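Local coordinates for T-lymphoma invasion and metastasis-inducing protein 2 (Mus musculus, PDB 3A8P), which stimulates GDP-GTP exchange on Rac1 and is represented here by its PHCCEx module, whose PH 1 and CC-Ex regions are necessary for membrane localization, at residues S77-V82 against N114-I119; R37-Y42 against V101-A106. All blocks are in the same frame, centred on the assembly; numbering follows the deposited sequence.

In the fold
Running from the N terminus, the chain lays down the long strand 11-26 and then 37-42, where contact 2 opens. It passes through 77-82, where contact 1 opens, before contact 2 closes at 101-106, a gap of 58 residues. Helix 109-130 follows directly, and its segment 114-119 closes contact 1 over 31 residues. The two closures therefore cross rather than nest. Contact 2 joins W39, just ahead of strand 40-47, to strand 101-105; both strands pair with 11-26. Contact 1 joins strand 78-81 to the helix that ends the PH domain. Both reach the same antiparallel sheet, with their centres about 14 Å apart.

Contact 1: S77-V82 against N114-I119; sequences SIVQSV and NWVTAI
Between V79 and the pair V116 and I119 the packing is wholly aliphatic, and the flat groups stand round its margin. The imidazole of H120 takes the backbone N-H of V79 on its NE2, the side chain of F92, on the neighbouring strand 91-95, touches that of V79, and the indole of W115 leads away from the strand to a cation-pi contact with K13. This is the C-terminal helix of a PH domain, 109-130, lying against strand 78-81 of the sheet. V116 and I119, one helical turn apart, offer one methyl each to V79, which divides its two branches between them. V79 CG1, anti to its own nitrogen (chi1 -166°), reaches V116 CG2 at 3.7 Å; these two side chains slide past each other in opposite directions. CG2, beside the nitrogen, faces I119, whose side chain crosses that of V79 at about a right angle. Strand and helix backbones come close here, the CA atoms of V79 and V116 being 6.0 Å apart, and all three residues are buried. On its other face the strand carries I78 and Q80, which pack on helix 171-206, part of which is predicted to be coiled coil; S77 O also accepts a hydrogen bond from Y201 OH of that helix. Strand 78-81 is thus held between the PH helix and the CC-Ex part of the module. I119 turns its short branch to the strand: V79 CG2 lies 3.5 Å from I119 CG2 and 4.0 Å from I119 CB.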
loop_
_atom_site.group_PDB
_atom_site.type_symbol
_atom_site.label_atom_id
_atom_site.label_comp_id
_atom_site.label_asym_id
_atom_site.label_seq_id
_atom_site.Cartn_x
_atom_site.Cartn_y
_atom_site.Cartn_z
ATOM N N SER A 77 -3.660 -1.377 -5.084
ATOM C CA SER A 77 -2.526 -0.539 -4.701
ATOM C C SER A 77 -2.932 0.591 -3.759
ATOM O O SER A 77 -4.111 0.828 -3.523
ATOM C CB SER A 77 -1.869 0.083 -5.943
ATOM O OG SER A 77 -1.265 -0.905 -6.763
ATOM N N ILE A 78 -1.925 1.267 -3.221
ATOM C CA ILE A 78 -2.109 2.422 -2.358
ATOM C C ILE A 78 -1.201 3.491 -2.970
ATOM O O ILE A 78 -0.105 3.186 -3.434
ATOM C CB ILE A 78 -1.665 2.144 -0.896
ATOM C CG1 ILE A 78 -2.606 1.122 -0.247
ATOM C CG2 ILE A 78 -1.677 3.450 -0.101
ATOM C CD1 ILE A 78 -2.195 0.690 1.159
ATOM N N VAL A 79 -1.665 4.732 -3.012
ATOM C CA VAL A 79 -0.858 5.802 -3.580
ATOM C C VAL A 79 -0.719 6.886 -2.520
ATOM O O VAL A 79 -1.687 7.226 -1.836
ATOM C CB VAL A 79 -1.518 6.397 -4.850
ATOM C CG1 VAL A 79 -0.504 7.264 -5.608
ATOM C CG2 VAL A 79 -2.026 5.275 -5.748
ATOM N N GLN A 80 0.487 7.416 -2.372
ATOM C CA GLN A 80 0.740 8.449 -1.370
ATOM C C GLN A 80 1.615 9.548 -1.945
ATOM O O GLN A 80 2.584 9.269 -2.655
ATOM C CB GLN A 80 1.460 7.844 -0.154
ATOM C CG GLN A 80 0.635 6.871 0.693
ATOM C CD GLN A 80 -0.532 7.547 1.390
ATOM O OE1 GLN A 80 -1.635 7.637 0.840
ATOM N NE2 GLN A 80 -0.294 8.041 2.593
ATOM N N SER A 81 1.291 10.795 -1.634
ATOM C CA SER A 81 2.111 11.895 -2.110
ATOM C C SER A 81 3.386 11.887 -1.265
ATOM O O SER A 81 3.378 11.430 -0.117
ATOM C CB SER A 81 1.389 13.230 -1.921
ATOM O OG SER A 81 1.205 13.512 -0.541
ATOM N N VAL A 82 4.473 12.385 -1.839
ATOM C CA VAL A 82 5.751 12.460 -1.139
ATOM C C VAL A 82 6.251 13.905 -1.225
ATOM O O VAL A 82 7.259 14.191 -1.869
ATOM C CB VAL A 82 6.797 11.512 -1.786
ATOM C CG1 VAL A 82 8.068 11.441 -0.916
ATOM C CG2 VAL A 82 6.188 10.131 -1.981
ATOM N N ASN A 114 -4.742 14.477 -9.418
ATOM C CA ASN A 114 -5.552 13.822 -10.430
ATOM C C ASN A 114 -5.117 12.365 -10.625
ATOM O O ASN A 114 -5.963 11.488 -10.821
ATOM C CB ASN A 114 -5.480 14.583 -11.762
ATOM C CG ASN A 114 -6.213 15.914 -11.714
ATOM O OD1 ASN A 114 -7.108 16.106 -10.897
ATOM N ND2 ASN A 114 -5.847 16.832 -12.603
ATOM N N TRP A 115 -3.807 12.116 -10.569
ATOM C CA TRP A 115 -3.261 10.766 -10.727
ATOM C C TRP A 115 -3.644 9.878 -9.551
ATOM O O TRP A 115 -4.064 8.729 -9.729
ATOM C CB TRP A 115 -1.735 10.807 -10.835
ATOM C CG TRP A 115 -1.236 10.995 -12.240
ATOM C CD1 TRP A 115 -0.659 12.111 -12.767
ATOM C CD2 TRP A 115 -1.287 10.027 -13.301
ATOM N NE1 TRP A 115 -0.344 11.902 -14.092
ATOM C CE2 TRP A 115 -0.718 10.633 -14.445
ATOM C CE3 TRP A 115 -1.759 8.708 -13.392
ATOM C CZ2 TRP A 115 -0.606 9.964 -15.674
ATOM C CZ3 TRP A 115 -1.648 8.039 -14.616
ATOM C CH2 TRP A 115 -1.073 8.672 -15.740
ATOM N N VAL A 116 -3.488 10.414 -8.346
ATOM C CA VAL A 116 -3.828 9.672 -7.144
ATOM C C VAL A 116 -5.307 9.304 -7.178
ATOM O O VAL A 116 -5.671 8.161 -6.916
ATOM C CB VAL A 116 -3.530 10.504 -5.865
ATOM C CG1 VAL A 116 -4.173 9.845 -4.639
ATOM C CG2 VAL A 116 -2.036 10.602 -5.665
ATOM N N THR A 117 -6.152 10.276 -7.509
ATOM C CA THR A 117 -7.589 10.046 -7.572
ATOM C C THR A 117 -7.918 8.981 -8.619
ATOM O O THR A 117 -8.713 8.068 -8.372
ATOM C CB THR A 117 -8.341 11.356 -7.926
ATOM O OG1 THR A 117 -8.139 12.320 -6.883
ATOM C CG2 THR A 117 -9.847 11.095 -8.098
ATOM N N ALA A 118 -7.293 9.105 -9.787
ATOM C CA ALA A 118 -7.506 8.171 -10.888
ATOM C C ALA A 118 -7.127 6.732 -10.517
ATOM O O ALA A 118 -7.917 5.808 -10.701
ATOM C CB ALA A 118 -6.704 8.634 -12.134
ATOM N N ILE A 119 -5.927 6.543 -9.982
ATOM C CA ILE A 119 -5.470 5.205 -9.616
ATOM C C ILE A 119 -6.334 4.588 -8.523
ATOM O O ILE A 119 -6.727 3.421 -8.615
ATOM C CB ILE A 119 -3.989 5.241 -9.185
ATOM C CG1 ILE A 119 -3.130 5.599 -10.403
ATOM C CG2 ILE A 119 -3.568 3.889 -8.597
ATOM C CD1 ILE A 119 -1.691 5.941 -10.086
#

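Contact 2: R37-Y42 against V101-A106; sequences RKWKQY and VYLFQA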
loop_
_atom_site.group_PDB
_atom_site.type_symbol
_atom_site.label_atom_id
_atom_site.label_comp_id
_atom_site.label_asym_id
_atom_site.label_seq_id
_atom_site.Cartn_x
_atom_site.Cartn_y
_atom_site.Cartn_z
ATOM N N ARG A 37 18.659 2.314 -9.606
ATOM C CA ARG A 37 17.421 3.038 -9.875
ATOM C C ARG A 37 17.677 4.505 -10.225
ATOM O O ARG A 37 18.477 5.178 -9.575
ATOM C CB ARG A 37 16.484 2.942 -8.664
ATOM C CG ARG A 37 17.009 3.596 -7.398
ATOM C CD ARG A 37 16.058 3.371 -6.228
ATOM N NE ARG A 37 16.435 4.148 -5.046
ATOM C CZ ARG A 37 17.559 3.980 -4.353
ATOM N NH1 ARG A 37 18.438 3.053 -4.711
ATOM N NH2 ARG A 37 17.806 4.746 -3.298
ATOM N N LYS A 38 16.994 4.986 -11.261
ATOM C CA LYS A 38 17.121 6.373 -11.709
ATOM C C LYS A 38 15.812 6.860 -12.345
ATOM O O LYS A 38 14.966 6.048 -12.736
ATOM C CB LYS A 38 18.280 6.503 -12.701
ATOM C CG LYS A 38 18.237 5.512 -13.850
ATOM C CD LYS A 38 19.482 5.647 -14.713
ATOM C CE LYS A 38 19.528 4.592 -15.806
ATOM N NZ LYS A 38 20.768 4.717 -16.624
ATOM N N TRP A 39 15.643 8.178 -12.442
ATOM C CA TRP A 39 14.422 8.753 -13.006
ATOM C C TRP A 39 14.375 8.748 -14.532
ATOM O O TRP A 39 15.256 9.292 -15.190
ATOM C CB TRP A 39 14.218 10.205 -12.542
ATOM C CG TRP A 39 13.977 10.431 -11.056
ATOM C CD1 TRP A 39 14.886 10.880 -10.141
ATOM C CD2 TRP A 39 12.729 10.320 -10.355
ATOM N NE1 TRP A 39 14.281 11.068 -8.918
ATOM C CE2 TRP A 39 12.958 10.730 -9.021
ATOM C CE3 TRP A 39 11.435 9.920 -10.726
ATOM C CZ2 TRP A 39 11.939 10.755 -8.054
ATOM C CZ3 TRP A 39 10.422 9.946 -9.763
ATOM C CH2 TRP A 39 10.683 10.361 -8.445
ATOM N N LYS A 40 13.332 8.143 -15.086
ATOM C CA LYS A 40 13.142 8.109 -16.531
ATOM C C LYS A 40 11.744 8.650 -16.785
ATOM O O LYS A 40 10.828 8.394 -16.004
ATOM C CB LYS A 40 13.249 6.677 -17.064
ATOM C CG LYS A 40 14.605 6.033 -16.839
ATOM C CD LYS A 40 14.604 4.581 -17.288
ATOM C CE LYS A 40 15.932 3.900 -16.978
ATOM N NZ LYS A 40 15.890 2.458 -17.343
ATOM N N GLN A 41 11.575 9.393 -17.870
ATOM C CA GLN A 41 10.275 9.971 -18.201
ATOM C C GLN A 41 9.518 9.088 -19.182
ATOM O O GLN A 41 10.108 8.509 -20.081
ATOM C CB GLN A 41 10.466 11.366 -18.800
ATOM C CG GLN A 41 9.177 12.104 -19.098
ATOM C CD GLN A 41 9.437 13.432 -19.776
ATOM O OE1 GLN A 41 10.212 13.505 -20.726
ATOM N NE2 GLN A 41 8.785 14.487 -19.299
ATOM N N TYR A 42 8.205 8.988 -19.006
ATOM C CA TYR A 42 7.382 8.175 -19.886
ATOM C C TYR A 42 6.026 8.825 -20.068
ATOM O O TYR A 42 5.557 9.544 -19.192
ATOM C CB TYR A 42 7.107 6.795 -19.272
ATOM C CG TYR A 42 8.288 5.874 -19.084
ATOM C CD1 TYR A 42 8.805 5.148 -20.155
ATOM C CD2 TYR A 42 8.863 5.696 -17.827
ATOM C CE1 TYR A 42 9.858 4.265 -19.979
ATOM C CE2 TYR A 42 9.921 4.816 -17.638
ATOM C CZ TYR A 42 10.411 4.101 -18.719
ATOM O OH TYR A 42 11.432 3.198 -18.541
ATOM N N VAL A 101 7.381 -1.066 -4.599
ATOM C CA VAL A 101 7.129 0.344 -4.337
ATOM C C VAL A 101 7.743 1.150 -5.484
ATOM O O VAL A 101 8.860 0.865 -5.926
ATOM C CB VAL A 101 7.746 0.787 -2.990
ATOM C CG1 VAL A 101 7.415 2.246 -2.714
ATOM C CG2 VAL A 101 7.204 -0.098 -1.859
ATOM N N TYR A 102 6.999 2.142 -5.965
ATOM C CA TYR A 102 7.442 2.971 -7.083
ATOM C C TYR A 102 7.268 4.458 -6.810
ATOM O O TYR A 102 6.370 4.866 -6.076
ATOM C CB TYR A 102 6.631 2.629 -8.335
ATOM C CG TYR A 102 6.652 1.167 -8.712
ATOM C CD1 TYR A 102 7.678 0.642 -9.497
ATOM C CD2 TYR A 102 5.654 0.307 -8.267
ATOM C CE1 TYR A 102 7.706 -0.709 -9.833
ATOM C CE2 TYR A 102 5.675 -1.040 -8.591
ATOM C CZ TYR A 102 6.701 -1.544 -9.374
ATOM O OH TYR A 102 6.720 -2.886 -9.685
ATOM N N LEU A 103 8.133 5.259 -7.419
ATOM C CA LEU A 103 8.060 6.700 -7.292
ATOM C C LEU A 103 7.669 7.274 -8.645
ATOM O O LEU A 103 8.049 6.739 -9.688
ATOM C CB LEU A 103 9.407 7.278 -6.859
ATOM C CG LEU A 103 9.814 7.011 -5.408
ATOM C CD1 LEU A 103 11.146 7.697 -5.136
ATOM C CD2 LEU A 103 8.742 7.520 -4.454
ATOM N N PHE A 104 6.891 8.347 -8.610
ATOM C CA PHE A 104 6.436 9.048 -9.803
ATOM C C PHE A 104 6.521 10.546 -9.524
ATOM O O PHE A 104 6.409 10.978 -8.378
ATOM C CB PHE A 104 4.966 8.726 -10.111
ATOM C CG PHE A 104 4.724 7.332 -10.603
ATOM C CD1 PHE A 104 4.905 7.012 -11.945
ATOM C CD2 PHE A 104 4.287 6.339 -9.732
ATOM C CE1 PHE A 104 4.652 5.727 -12.416
ATOM C CE2 PHE A 104 4.031 5.047 -10.189
ATOM C CZ PHE A 104 4.212 4.741 -11.533
ATOM N N GLN A 105 6.723 11.340 -10.567
ATOM C CA GLN A 105 6.743 12.781 -10.399
ATOM C C GLN A 105 5.781 13.360 -11.415
ATOM O O GLN A 105 6.003 13.247 -12.623
ATOM C CB GLN A 105 8.134 13.371 -10.622
ATOM C CG GLN A 105 8.087 14.907 -10.682
ATOM C CD GLN A 105 9.450 15.549 -10.851
ATOM O OE1 GLN A 105 10.321 15.009 -11.523
ATOM N NE2 GLN A 105 9.630 16.722 -10.252
ATOM N N ALA A 106 4.701 13.954 -10.922
ATOM C CA ALA A 106 3.694 14.553 -11.776
ATOM C C ALA A 106 4.214 15.890 -12.295
ATOM O O ALA A 106 5.345 16.271 -12.003
ATOM C CB ALA A 106 2.414 14.753 -10.999
#
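W39 brings the far end of its indole, CZ3 and CH2, up to L103 and the backbone that follows it. CB already points at strand 101-105; with chi1 at -65° CG lies beside the backbone N, and chi2 of 102° turns the six-membered ring to the strand, while flanking side chains of K20 and K88 touch W39. At the tip, CH2 stands 3.7 Å from L103 CB, the two side chains crossing obliquely. The next ring atom, CZ3, is 4.1 Å from that same L103 CB and 4.0 Å from L103 O. In this PH domain the long strand 11-26 pairs with both 40-47 and 101-105, and W39, just ahead of strand 40-47, packs directly against 101-105. Beyond L103, CZ3 also reaches F104 C at 4.0 Å, an edge approach close to the indole plane, and Q105 N at the same distance but obliquely. F104 contributes backbone alone to this approach; its ring turns to the other face of the strand, where it meets F92 and F19. Q105 returns to the indole's side, its amide NE2 hydrogen-bonded to E89 O and its CB 4.2 Å from W39 CZ3.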